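PDB 3EJK: dTDP Sugar Isomerase from Desulfovibrio desulfuricans subsp. desulfuricans str. G20, which probably catalyses the 3,5-epimerisation of dTDP-4-dehydro-6-deoxy-alpha-D-glucose to dTDP-4-dehydro-beta-L-rhamnose, a step toward dTDP-L-rhamnose. Local coordinates for residues L102-L107 against I159-A164; E27-P32 against V38-R43; Y56-E59 against V65-W68. All coordinates share one frame; numbering follows the deposited sequence.

Contact 1: L102-L107 against I159-A164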
loop_
_atom_site.group_PDB
_atom_site.type_symbol
_atom_site.label_atom_id
_atom_site.label_comp_id
_atom_site.label_asym_id
_atom_site.label_seq_id
_atom_site.Cartn_x
_atom_site.Cartn_y
_atom_site.Cartn_z
ATOM N N LEU A 102 14.493 21.855 -9.356
ATOM C CA LEU A 102 13.696 21.187 -8.315
ATOM C C LEU A 102 12.222 21.073 -8.669
ATOM O O LEU A 102 11.660 21.880 -9.398
ATOM C CB LEU A 102 13.757 21.965 -6.997
ATOM C CG LEU A 102 15.126 22.104 -6.332
ATOM C CD1 LEU A 102 15.033 23.044 -5.143
ATOM C CD2 LEU A 102 15.636 20.733 -5.927
ATOM N N ALA A 103 11.615 20.027 -8.143
ATOM C CA ALA A 103 10.160 19.872 -8.211
ATOM C C ALA A 103 9.725 19.582 -6.774
ATOM O O ALA A 103 10.328 18.758 -6.089
ATOM C CB ALA A 103 9.736 18.748 -9.176
ATOM N N GLN A 104 8.731 20.323 -6.300
ATOM C CA GLN A 104 8.196 20.122 -4.954
ATOM C C GLN A 104 6.735 19.727 -5.055
ATOM O O GLN A 104 5.945 20.353 -5.747
ATOM C CB GLN A 104 8.398 21.360 -4.088
ATOM C CG GLN A 104 9.888 21.834 -4.038
ATOM C CD GLN A 104 10.161 22.925 -3.001
ATOM O OE1 GLN A 104 9.805 22.796 -1.835
ATOM N NE2 GLN A 104 10.833 23.981 -3.427
ATOM N N VAL A 105 6.399 18.645 -4.376
ATOM C CA VAL A 105 5.038 18.143 -4.393
ATOM C C VAL A 105 4.594 17.708 -3.007
ATOM O O VAL A 105 5.390 17.284 -2.171
ATOM C CB VAL A 105 4.889 16.978 -5.417
ATOM C CG1 VAL A 105 3.622 16.200 -5.165
ATOM C CG2 VAL A 105 4.953 17.532 -6.863
ATOM N N THR A 106 3.311 17.861 -2.801
ATOM C CA THR A 106 2.611 17.480 -1.569
ATOM C C THR A 106 1.753 16.284 -1.917
ATOM O O THR A 106 1.000 16.313 -2.912
ATOM C CB THR A 106 1.712 18.633 -1.043
ATOM O OG1 THR A 106 2.549 19.693 -0.564
ATOM C CG2 THR A 106 0.805 18.158 0.095
ATOM N N LEU A 107 1.881 15.229 -1.117
ATOM C CA LEU A 107 1.105 14.003 -1.314
ATOM C C LEU A 107 0.375 13.601 -0.051
ATOM O O LEU A 107 0.957 13.536 1.041
ATOM C CB LEU A 107 1.987 12.835 -1.771
ATOM C CG LEU A 107 2.648 12.937 -3.153
ATOM C CD1 LEU A 107 3.497 11.698 -3.410
ATOM C CD2 LEU A 107 1.605 13.111 -4.266
ATOM N N ILE A 159 22.854 19.017 -3.396
ATOM C CA ILE A 159 21.425 18.895 -3.719
ATOM C C ILE A 159 20.776 20.165 -3.135
ATOM O O ILE A 159 20.646 20.295 -1.909
ATOM C CB ILE A 159 20.818 17.586 -3.194
ATOM C CG1 ILE A 159 21.557 16.391 -3.817
ATOM C CG2 ILE A 159 19.308 17.494 -3.550
ATOM C CD1 ILE A 159 21.034 15.025 -3.376
ATOM N N PRO A 160 20.371 21.106 -4.015
ATOM C CA PRO A 160 19.993 22.469 -3.604
ATOM C C PRO A 160 18.666 22.676 -2.912
ATOM O O PRO A 160 17.893 23.557 -3.286
ATOM C CB PRO A 160 20.041 23.242 -4.911
ATOM C CG PRO A 160 19.613 22.218 -5.903
ATOM C CD PRO A 160 20.345 20.978 -5.481
ATOM N N PHE A 161 18.428 21.860 -1.897
ATOM C CA PHE A 161 17.249 22.033 -1.063
ATOM C C PHE A 161 17.549 21.735 0.397
ATOM O O PHE A 161 18.066 20.675 0.733
ATOM C CB PHE A 161 16.085 21.151 -1.529
ATOM C CG PHE A 161 14.837 21.339 -0.711
ATOM C CD1 PHE A 161 13.958 22.349 -1.007
ATOM C CD2 PHE A 161 14.560 20.515 0.369
ATOM C CE1 PHE A 161 12.806 22.542 -0.245
ATOM C CE2 PHE A 161 13.419 20.700 1.137
ATOM C CZ PHE A 161 12.536 21.728 0.823
ATOM N N SER A 162 17.144 22.665 1.250
ATOM C CA SER A 162 17.373 22.557 2.692
ATOM C C SER A 162 16.190 22.000 3.464
ATOM O O SER A 162 15.221 22.687 3.736
ATOM C CB SER A 162 17.734 23.918 3.272
ATOM O OG SER A 162 17.931 23.832 4.663
ATOM N N TRP A 163 16.300 20.746 3.844
ATOM C CA TRP A 163 15.252 20.114 4.630
ATOM C C TRP A 163 15.151 20.772 5.974
ATOM O O TRP A 163 14.085 20.830 6.570
ATOM C CB TRP A 163 15.492 18.617 4.826
ATOM C CG TRP A 163 15.101 17.879 3.644
ATOM C CD1 TRP A 163 15.918 17.271 2.747
ATOM C CD2 TRP A 163 13.768 17.701 3.165
ATOM N NE1 TRP A 163 15.172 16.704 1.749
ATOM C CE2 TRP A 163 13.849 16.959 1.978
ATOM C CE3 TRP A 163 12.512 18.104 3.624
ATOM C CZ2 TRP A 163 12.728 16.613 1.240
ATOM C CZ3 TRP A 163 11.396 17.750 2.885
ATOM C CH2 TRP A 163 11.513 17.016 1.710
ATOM N N ALA A 164 16.268 21.309 6.427
ATOM C CA ALA A 164 16.299 21.924 7.763
ATOM C C ALA A 164 15.445 23.175 7.775
ATOM O O ALA A 164 14.929 23.603 8.801
ATOM C CB ALA A 164 17.712 22.256 8.173
#
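Leu102 and Pro160 have the nearest CA atoms of the two segments, 8.0 Å apart, where the strand 102-107 passes an irregular loop, 159-164, too far off for any main-chain pairing. The loop makes its own turn instead: Pro160 is the centre of an inverse gamma turn, closed by a 2.7 Å hydrogen bond from Phe161 N to Ile159 O. The turn sets Pro160 and Phe161 side by side against the strand, and Leu102 reaches both with its two methyl branches. Leu102 CD2 meets Pro160 CG at 4.2 Å, while its CD1 lies 3.4 Å from Pro160 O and also packs on Phe161 CB.

Two residues further along the strand, the extended side chain of Gln104 brings its amide to the same phenylalanine. Gln104 OE1 comes within 3.4 Å of Phe161 CE1, with amide and ring steeply inclined at 73°; this is van der Waals contact of a polar group with an aromatic CH. The Phe161 ring reaches this place because CG is anti to the backbone N (chi1 -178°). Its other flank is used within the loop, where Phe161 CE2 stands 3.6 Å above the plane of the Trp163 ring, over its centre.

The contact is a surface one, at a margin of the five-stranded antiparallel sheet of this cupin-clan domain. Strand 102-108 is outermost there within the chain and pairs with strand 84-90, whose Tyr90 touches Leu102 and Pro160 and whose Val88 touches Phe161. Farther across the sheet, Trp68 of strand 65-71 receives Ile159, Phe161 and Trp163, so the loop lies across several strands.

Contact 2: E27-P32 against V38-R43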
loop_
_atom_site.group_PDB
_atom_site.type_symbol
_atom_site.label_atom_id
_atom_site.label_comp_id
_atom_site.label_asym_id
_atom_site.label_seq_id
_atom_site.Cartn_x
_atom_site.Cartn_y
_atom_site.Cartn_z
ATOM N N GLU A 27 -3.981 11.823 -11.058
ATOM C CA GLU A 27 -5.118 11.613 -10.160
ATOM C C GLU A 27 -5.343 10.170 -9.801
ATOM O O GLU A 27 -5.202 9.263 -10.623
ATOM C CB GLU A 27 -6.415 12.168 -10.757
ATOM C CG GLU A 27 -6.470 13.672 -10.667
ATOM C CD GLU A 27 -6.289 14.155 -9.239
ATOM O OE1 GLU A 27 -6.339 13.315 -8.289
ATOM O OE2 GLU A 27 -6.090 15.377 -9.075
ATOM N N LEU A 28 -5.679 9.995 -8.531
ATOM C CA LEU A 28 -6.056 8.706 -7.953
ATOM C C LEU A 28 -7.451 8.809 -7.344
ATOM O O LEU A 28 -7.733 9.699 -6.535
ATOM C CB LEU A 28 -5.066 8.258 -6.869
ATOM C CG LEU A 28 -3.677 7.829 -7.306
ATOM C CD1 LEU A 28 -2.774 7.521 -6.053
ATOM C CD2 LEU A 28 -3.791 6.643 -8.248
ATOM N N ARG A 29 -8.304 7.860 -7.706
ATOM C CA ARG A 29 -9.685 7.867 -7.230
ATOM C C ARG A 29 -9.809 7.357 -5.817
ATOM O O ARG A 29 -9.135 6.411 -5.414
ATOM C CB ARG A 29 -10.588 7.015 -8.120
ATOM C CG ARG A 29 -12.013 7.519 -8.159
ATOM C CD ARG A 29 -12.946 6.510 -8.789
ATOM N NE ARG A 29 -12.337 5.856 -9.943
ATOM C CZ ARG A 29 -12.832 4.762 -10.514
ATOM N NH1 ARG A 29 -13.943 4.220 -10.026
ATOM N NH2 ARG A 29 -12.220 4.207 -11.556
ATOM N N GLN A 30 -10.667 8.035 -5.066
ATOM C CA GLN A 30 -11.066 7.587 -3.721
ATOM C C GLN A 30 -12.542 7.206 -3.826
ATOM O O GLN A 30 -13.397 8.045 -4.118
ATOM C CB GLN A 30 -10.863 8.678 -2.660
ATOM C CG GLN A 30 -9.445 9.265 -2.618
ATOM C CD GLN A 30 -9.293 10.421 -1.632
ATOM O OE1 GLN A 30 -9.555 10.288 -0.435
ATOM N NE2 GLN A 30 -8.860 11.560 -2.137
ATOM N N ILE A 31 -12.843 5.931 -3.629
ATOM C CA ILE A 31 -14.212 5.465 -3.731
ATOM C C ILE A 31 -14.873 5.510 -2.341
ATOM O O ILE A 31 -14.415 4.861 -1.404
ATOM C CB ILE A 31 -14.327 4.034 -4.315
ATOM C CG1 ILE A 31 -13.484 3.881 -5.585
ATOM C CG2 ILE A 31 -15.790 3.672 -4.584
ATOM C CD1 ILE A 31 -13.683 4.985 -6.574
ATOM N N PRO A 32 -15.936 6.302 -2.194
ATOM C CA PRO A 32 -16.560 6.286 -0.883
ATOM C C PRO A 32 -17.226 4.963 -0.611
ATOM O O PRO A 32 -17.753 4.337 -1.521
ATOM C CB PRO A 32 -17.621 7.394 -0.972
ATOM C CG PRO A 32 -17.279 8.186 -2.209
ATOM C CD PRO A 32 -16.581 7.247 -3.120
ATOM N N VAL A 38 -12.216 3.314 -0.277
ATOM C CA VAL A 38 -11.299 2.514 -1.091
ATOM C C VAL A 38 -10.445 3.510 -1.864
ATOM O O VAL A 38 -10.948 4.457 -2.498
ATOM C CB VAL A 38 -12.049 1.578 -2.043
ATOM C CG1 VAL A 38 -11.118 0.966 -3.053
ATOM C CG2 VAL A 38 -12.811 0.502 -1.244
ATOM N N LEU A 39 -9.146 3.304 -1.767
ATOM C CA LEU A 39 -8.177 4.174 -2.397
ATOM C C LEU A 39 -7.411 3.458 -3.485
ATOM O O LEU A 39 -6.694 2.492 -3.233
ATOM C CB LEU A 39 -7.207 4.692 -1.347
ATOM C CG LEU A 39 -7.856 5.246 -0.080
ATOM C CD1 LEU A 39 -6.814 5.544 0.977
ATOM C CD2 LEU A 39 -8.675 6.486 -0.450
ATOM N N HIS A 40 -7.560 3.948 -4.707
ATOM C CA HIS A 40 -6.825 3.350 -5.816
ATOM C C HIS A 40 -5.364 3.733 -5.822
ATOM O O HIS A 40 -4.938 4.703 -5.211
ATOM C CB HIS A 40 -7.399 3.689 -7.189
ATOM C CG HIS A 40 -8.702 3.016 -7.468
ATOM N ND1 HIS A 40 -9.491 3.340 -8.544
ATOM C CD2 HIS A 40 -9.381 2.077 -6.772
ATOM C CE1 HIS A 40 -10.574 2.582 -8.539
ATOM N NE2 HIS A 40 -10.543 1.822 -7.460
HETATM N N MSE A 41 -4.615 2.917 -6.538
HETATM C CA MSE A 41 -3.209 3.185 -6.775
HETATM C C MSE A 41 -2.792 2.883 -8.219
HETATM O O MSE A 41 -2.412 3.785 -8.986
HETATM C CB MSE A 41 -2.303 2.424 -5.811
HETATM C CG MSE A 41 -0.892 2.909 -5.961
HETATM SE SE MSE A 41 0.387 2.074 -4.798
HETATM C CE MSE A 41 2.034 3.076 -5.354
ATOM N N LEU A 42 -2.876 1.609 -8.581
ATOM C CA LEU A 42 -2.437 1.192 -9.910
ATOM C C LEU A 42 -3.079 -0.093 -10.381
ATOM O O LEU A 42 -3.315 -1.018 -9.607
ATOM C CB LEU A 42 -0.908 1.011 -9.871
ATOM C CG LEU A 42 -0.033 1.076 -11.114
ATOM C CD1 LEU A 42 -0.189 2.418 -11.845
ATOM C CD2 LEU A 42 1.414 0.827 -10.645
ATOM N N ARG A 43 -3.383 -0.096 -11.667
ATOM C CA ARG A 43 -3.918 -1.260 -12.361
ATOM C C ARG A 43 -3.008 -1.616 -13.522
ATOM O O ARG A 43 -2.207 -0.804 -13.988
ATOM C CB ARG A 43 -5.303 -1.001 -12.939
ATOM C CG ARG A 43 -6.432 -1.017 -11.968
ATOM C CD ARG A 43 -7.609 -0.358 -12.635
ATOM N NE ARG A 43 -8.082 -1.059 -13.829
ATOM C CZ ARG A 43 -9.148 -1.862 -13.833
ATOM N NH1 ARG A 43 -9.816 -2.059 -12.716
ATOM N NH2 ARG A 43 -9.555 -2.471 -14.942
#
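Residues Arg29 to Ile31 and Val38 to His40 pair as the two arms of an antiparallel beta hairpin, strands 24-31 and 38-43, a worked case of how a short ladder sorts its side chains onto two faces.

Three main-chain hydrogen bonds hold the arms. Ile31 and Val38 form a hydrogen-bonded pair, Ile31 N giving to Val38 O at 2.7 Å and Val38 N to Ile31 O at 2.9 Å. Beyond the non-hydrogen-bonded pair of Gln30 and Leu39, His40 N donates to Arg29 O at 3.0 Å, with an N-H...O angle of 169°.

Side-chain packing follows the alternation in the ladder. On one face the extended Gln30 chain runs alongside Leu39, Gln30 CG lying 3.6 Å from Leu39 CD2; this face turns to Tyr113, and Gln30 NE2 is held by Pro110 O. On the other, the CB atoms of the beta-branched Ile31 and Val38 meet at 4.0 Å. Beyond these pairs, Leu28 makes methyl-to-carbonyl van der Waals contacts, CD1 to His40 O and CD2 to Met41 O (a selenomethionine), and packs with Met41 on Leu115 of the large sheet.

The hairpin also serves the assembly. Leu39, His40, Leu42 and Arg43 continue the antiparallel ladder into a strand of the second subunit, where Tyr56 of that subunit packs on Val38 and His144 O of that subunit accepts a hydrogen bond from Arg43 NH1.

Planar groups meet between Arg29 and His40, whose side chains point the same way. A bend at the third torsion of Arg29 (chi3 -40°) helps bring guanidinium to imidazole. Their planes are inclined by 71°, and His40 CE1 stands over the centre of one guanidinium face, 3.7 Å from Arg29 CZ.

Contact 3: Y56-E59 against V65-W68. With CIT (citric acid), chain C.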
loop_
_atom_site.group_PDB
_atom_site.type_symbol
_atom_site.label_atom_id
_atom_site.label_comp_id
_atom_site.label_asym_id
_atom_site.label_seq_id
_atom_site.Cartn_x
_atom_site.Cartn_y
_atom_site.Cartn_z
ATOM N N TYR A 56 6.136 -1.962 -1.905
ATOM C CA TYR A 56 6.501 -1.822 -0.492
ATOM C C TYR A 56 5.991 -0.488 0.051
ATOM O O TYR A 56 5.574 0.395 -0.691
ATOM C CB TYR A 56 8.020 -1.904 -0.254
ATOM C CG TYR A 56 8.811 -0.700 -0.713
ATOM C CD1 TYR A 56 9.269 -0.602 -2.020
ATOM C CD2 TYR A 56 9.101 0.354 0.164
ATOM C CE1 TYR A 56 10.003 0.509 -2.443
ATOM C CE2 TYR A 56 9.815 1.469 -0.260
ATOM C CZ TYR A 56 10.255 1.540 -1.563
ATOM O OH TYR A 56 10.964 2.630 -1.989
ATOM N N PHE A 57 6.088 -0.382 1.361
ATOM C CA PHE A 57 5.701 0.814 2.101
ATOM C C PHE A 57 6.836 1.351 2.935
ATOM O O PHE A 57 7.764 0.634 3.341
ATOM C CB PHE A 57 4.531 0.526 3.032
ATOM C CG PHE A 57 3.458 -0.255 2.391
ATOM C CD1 PHE A 57 2.653 0.329 1.435
ATOM C CD2 PHE A 57 3.270 -1.587 2.712
ATOM C CE1 PHE A 57 1.660 -0.401 0.816
ATOM C CE2 PHE A 57 2.259 -2.333 2.100
ATOM C CZ PHE A 57 1.455 -1.735 1.148
ATOM N N SER A 58 6.722 2.647 3.164
ATOM C CA SER A 58 7.668 3.373 3.967
ATOM C C SER A 58 6.915 4.239 4.951
ATOM O O SER A 58 6.151 5.127 4.571
ATOM C CB SER A 58 8.569 4.239 3.081
ATOM O OG SER A 58 9.534 4.937 3.832
ATOM N N GLU A 59 7.131 3.955 6.231
ATOM C CA GLU A 59 6.523 4.767 7.264
ATOM C C GLU A 59 7.435 5.932 7.524
ATOM O O GLU A 59 8.661 5.786 7.531
ATOM C CB GLU A 59 6.308 3.977 8.533
ATOM C CG GLU A 59 5.798 4.822 9.650
ATOM C CD GLU A 59 5.235 4.000 10.774
ATOM O OE1 GLU A 59 5.999 3.463 11.593
ATOM O OE2 GLU A 59 4.004 3.925 10.854
ATOM N N VAL A 65 12.427 13.155 8.162
ATOM C CA VAL A 65 12.914 13.257 6.773
ATOM C C VAL A 65 13.638 12.010 6.280
ATOM O O VAL A 65 14.455 11.424 6.991
ATOM C CB VAL A 65 13.912 14.423 6.667
ATOM C CG1 VAL A 65 14.509 14.531 5.258
ATOM C CG2 VAL A 65 13.251 15.742 7.102
ATOM N N LYS A 66 13.314 11.612 5.059
ATOM C CA LYS A 66 14.030 10.527 4.377
ATOM C C LYS A 66 14.575 11.058 3.065
ATOM O O LYS A 66 13.863 11.185 2.067
ATOM C CB LYS A 66 13.146 9.307 4.131
ATOM C CG LYS A 66 12.697 8.608 5.407
ATOM C CD LYS A 66 11.968 7.307 5.089
ATOM C CE LYS A 66 11.663 6.517 6.361
ATOM N NZ LYS A 66 11.287 5.097 6.079
ATOM N N ALA A 67 15.850 11.403 3.095
ATOM C CA ALA A 67 16.515 12.010 1.922
ATOM C C ALA A 67 18.018 11.738 1.988
ATOM O O ALA A 67 18.556 11.617 3.082
ATOM C CB ALA A 67 16.255 13.506 1.913
ATOM N N TRP A 68 18.734 11.612 0.873
ATOM C CA TRP A 68 18.252 11.673 -0.491
ATOM C C TRP A 68 18.560 10.347 -1.139
ATOM O O TRP A 68 19.513 9.669 -0.766
ATOM C CB TRP A 68 19.013 12.722 -1.294
ATOM C CG TRP A 68 18.819 14.132 -0.851
ATOM C CD1 TRP A 68 19.593 14.831 0.013
ATOM C CD2 TRP A 68 17.780 15.013 -1.269
ATOM N NE1 TRP A 68 19.097 16.102 0.175
ATOM C CE2 TRP A 68 17.977 16.237 -0.600
ATOM C CE3 TRP A 68 16.682 14.881 -2.127
ATOM C CZ2 TRP A 68 17.149 17.322 -0.789
ATOM C CZ3 TRP A 68 15.865 15.955 -2.316
ATOM C CH2 TRP A 68 16.099 17.168 -1.657
HETATM C C1 CIT C . 14.343 3.825 -1.867
HETATM O O1 CIT C . 13.554 4.724 -2.244
HETATM O O2 CIT C . 15.133 3.288 -2.679
HETATM C C2 CIT C . 14.332 3.340 -0.447
HETATM C C3 CIT C . 13.545 4.256 0.478
HETATM O O7 CIT C . 12.116 4.156 0.182
HETATM C C4 CIT C . 13.914 3.810 1.893
HETATM C C5 CIT C . 12.929 4.260 2.929
HETATM O O3 CIT C . 11.835 4.677 2.526
HETATM O O4 CIT C . 13.212 4.203 4.161
HETATM C C6 CIT C . 13.961 5.707 0.292
HETATM O O5 CIT C . 13.101 6.601 0.275
HETATM O O6 CIT C . 15.156 6.019 0.151
#
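Ser58 and Lys66, 9.6 Å apart at their CA atoms, are the nearest backbone positions of strands 56-59 and 65-68, which do not pair and belong to different sheets. The extended Lys66 side chain spans the gap. Lys66 NZ donates to Ser58 OG at 2.9 Å and to Glu59 O at 3.1 Å, the latter from a position tilted 26° off the carbonyl plane; Gly36 O of the second subunit is a further acceptor.

A citrate, probably from the crystallisation liquor, lies beside this bridge. One of its carboxylates is held at both oxygens, O3 by Ser58 OG at 2.7 Å and O4 by Lys66 NZ at 2.9 Å. Ser58 OG thus accepts from the lysine and donates to the citrate. Tyr56 OH shares a 2.9 Å hydrogen bond with the citrate hydroxyl O7, which sits at the ring edge, near its plane, and the same phenol oxygen is bonded to Asn138 ND2.

Tyr124, His71 and Lys69 also hydrogen-bond to the citrate. A polar pocket between the two sheets of a cupin-type beta barrel is where enzymes of this family bind substrate, and the citrate probably marks that site.

How the contacts relate
The three contacts differ in burial and in chemistry. Contact 1 is a surface contact, made by van der Waals packing of a late loop on one sheet; contact 2 is partly buried and is a true strand pairing with regular main-chain bonds; contact 3, also partly buried and nearest the chain centre, is made by a lysine bridge, with a citrate bound beside it. Contacts 1 and 3 share the five-stranded sheet and touch directly through Trp163 on Val65 and Ala67. Contacts 2 and 3 both reach the larger sheet and the second subunit, whereas contacts 1 and 2 lie on opposite sides of the chain's centre.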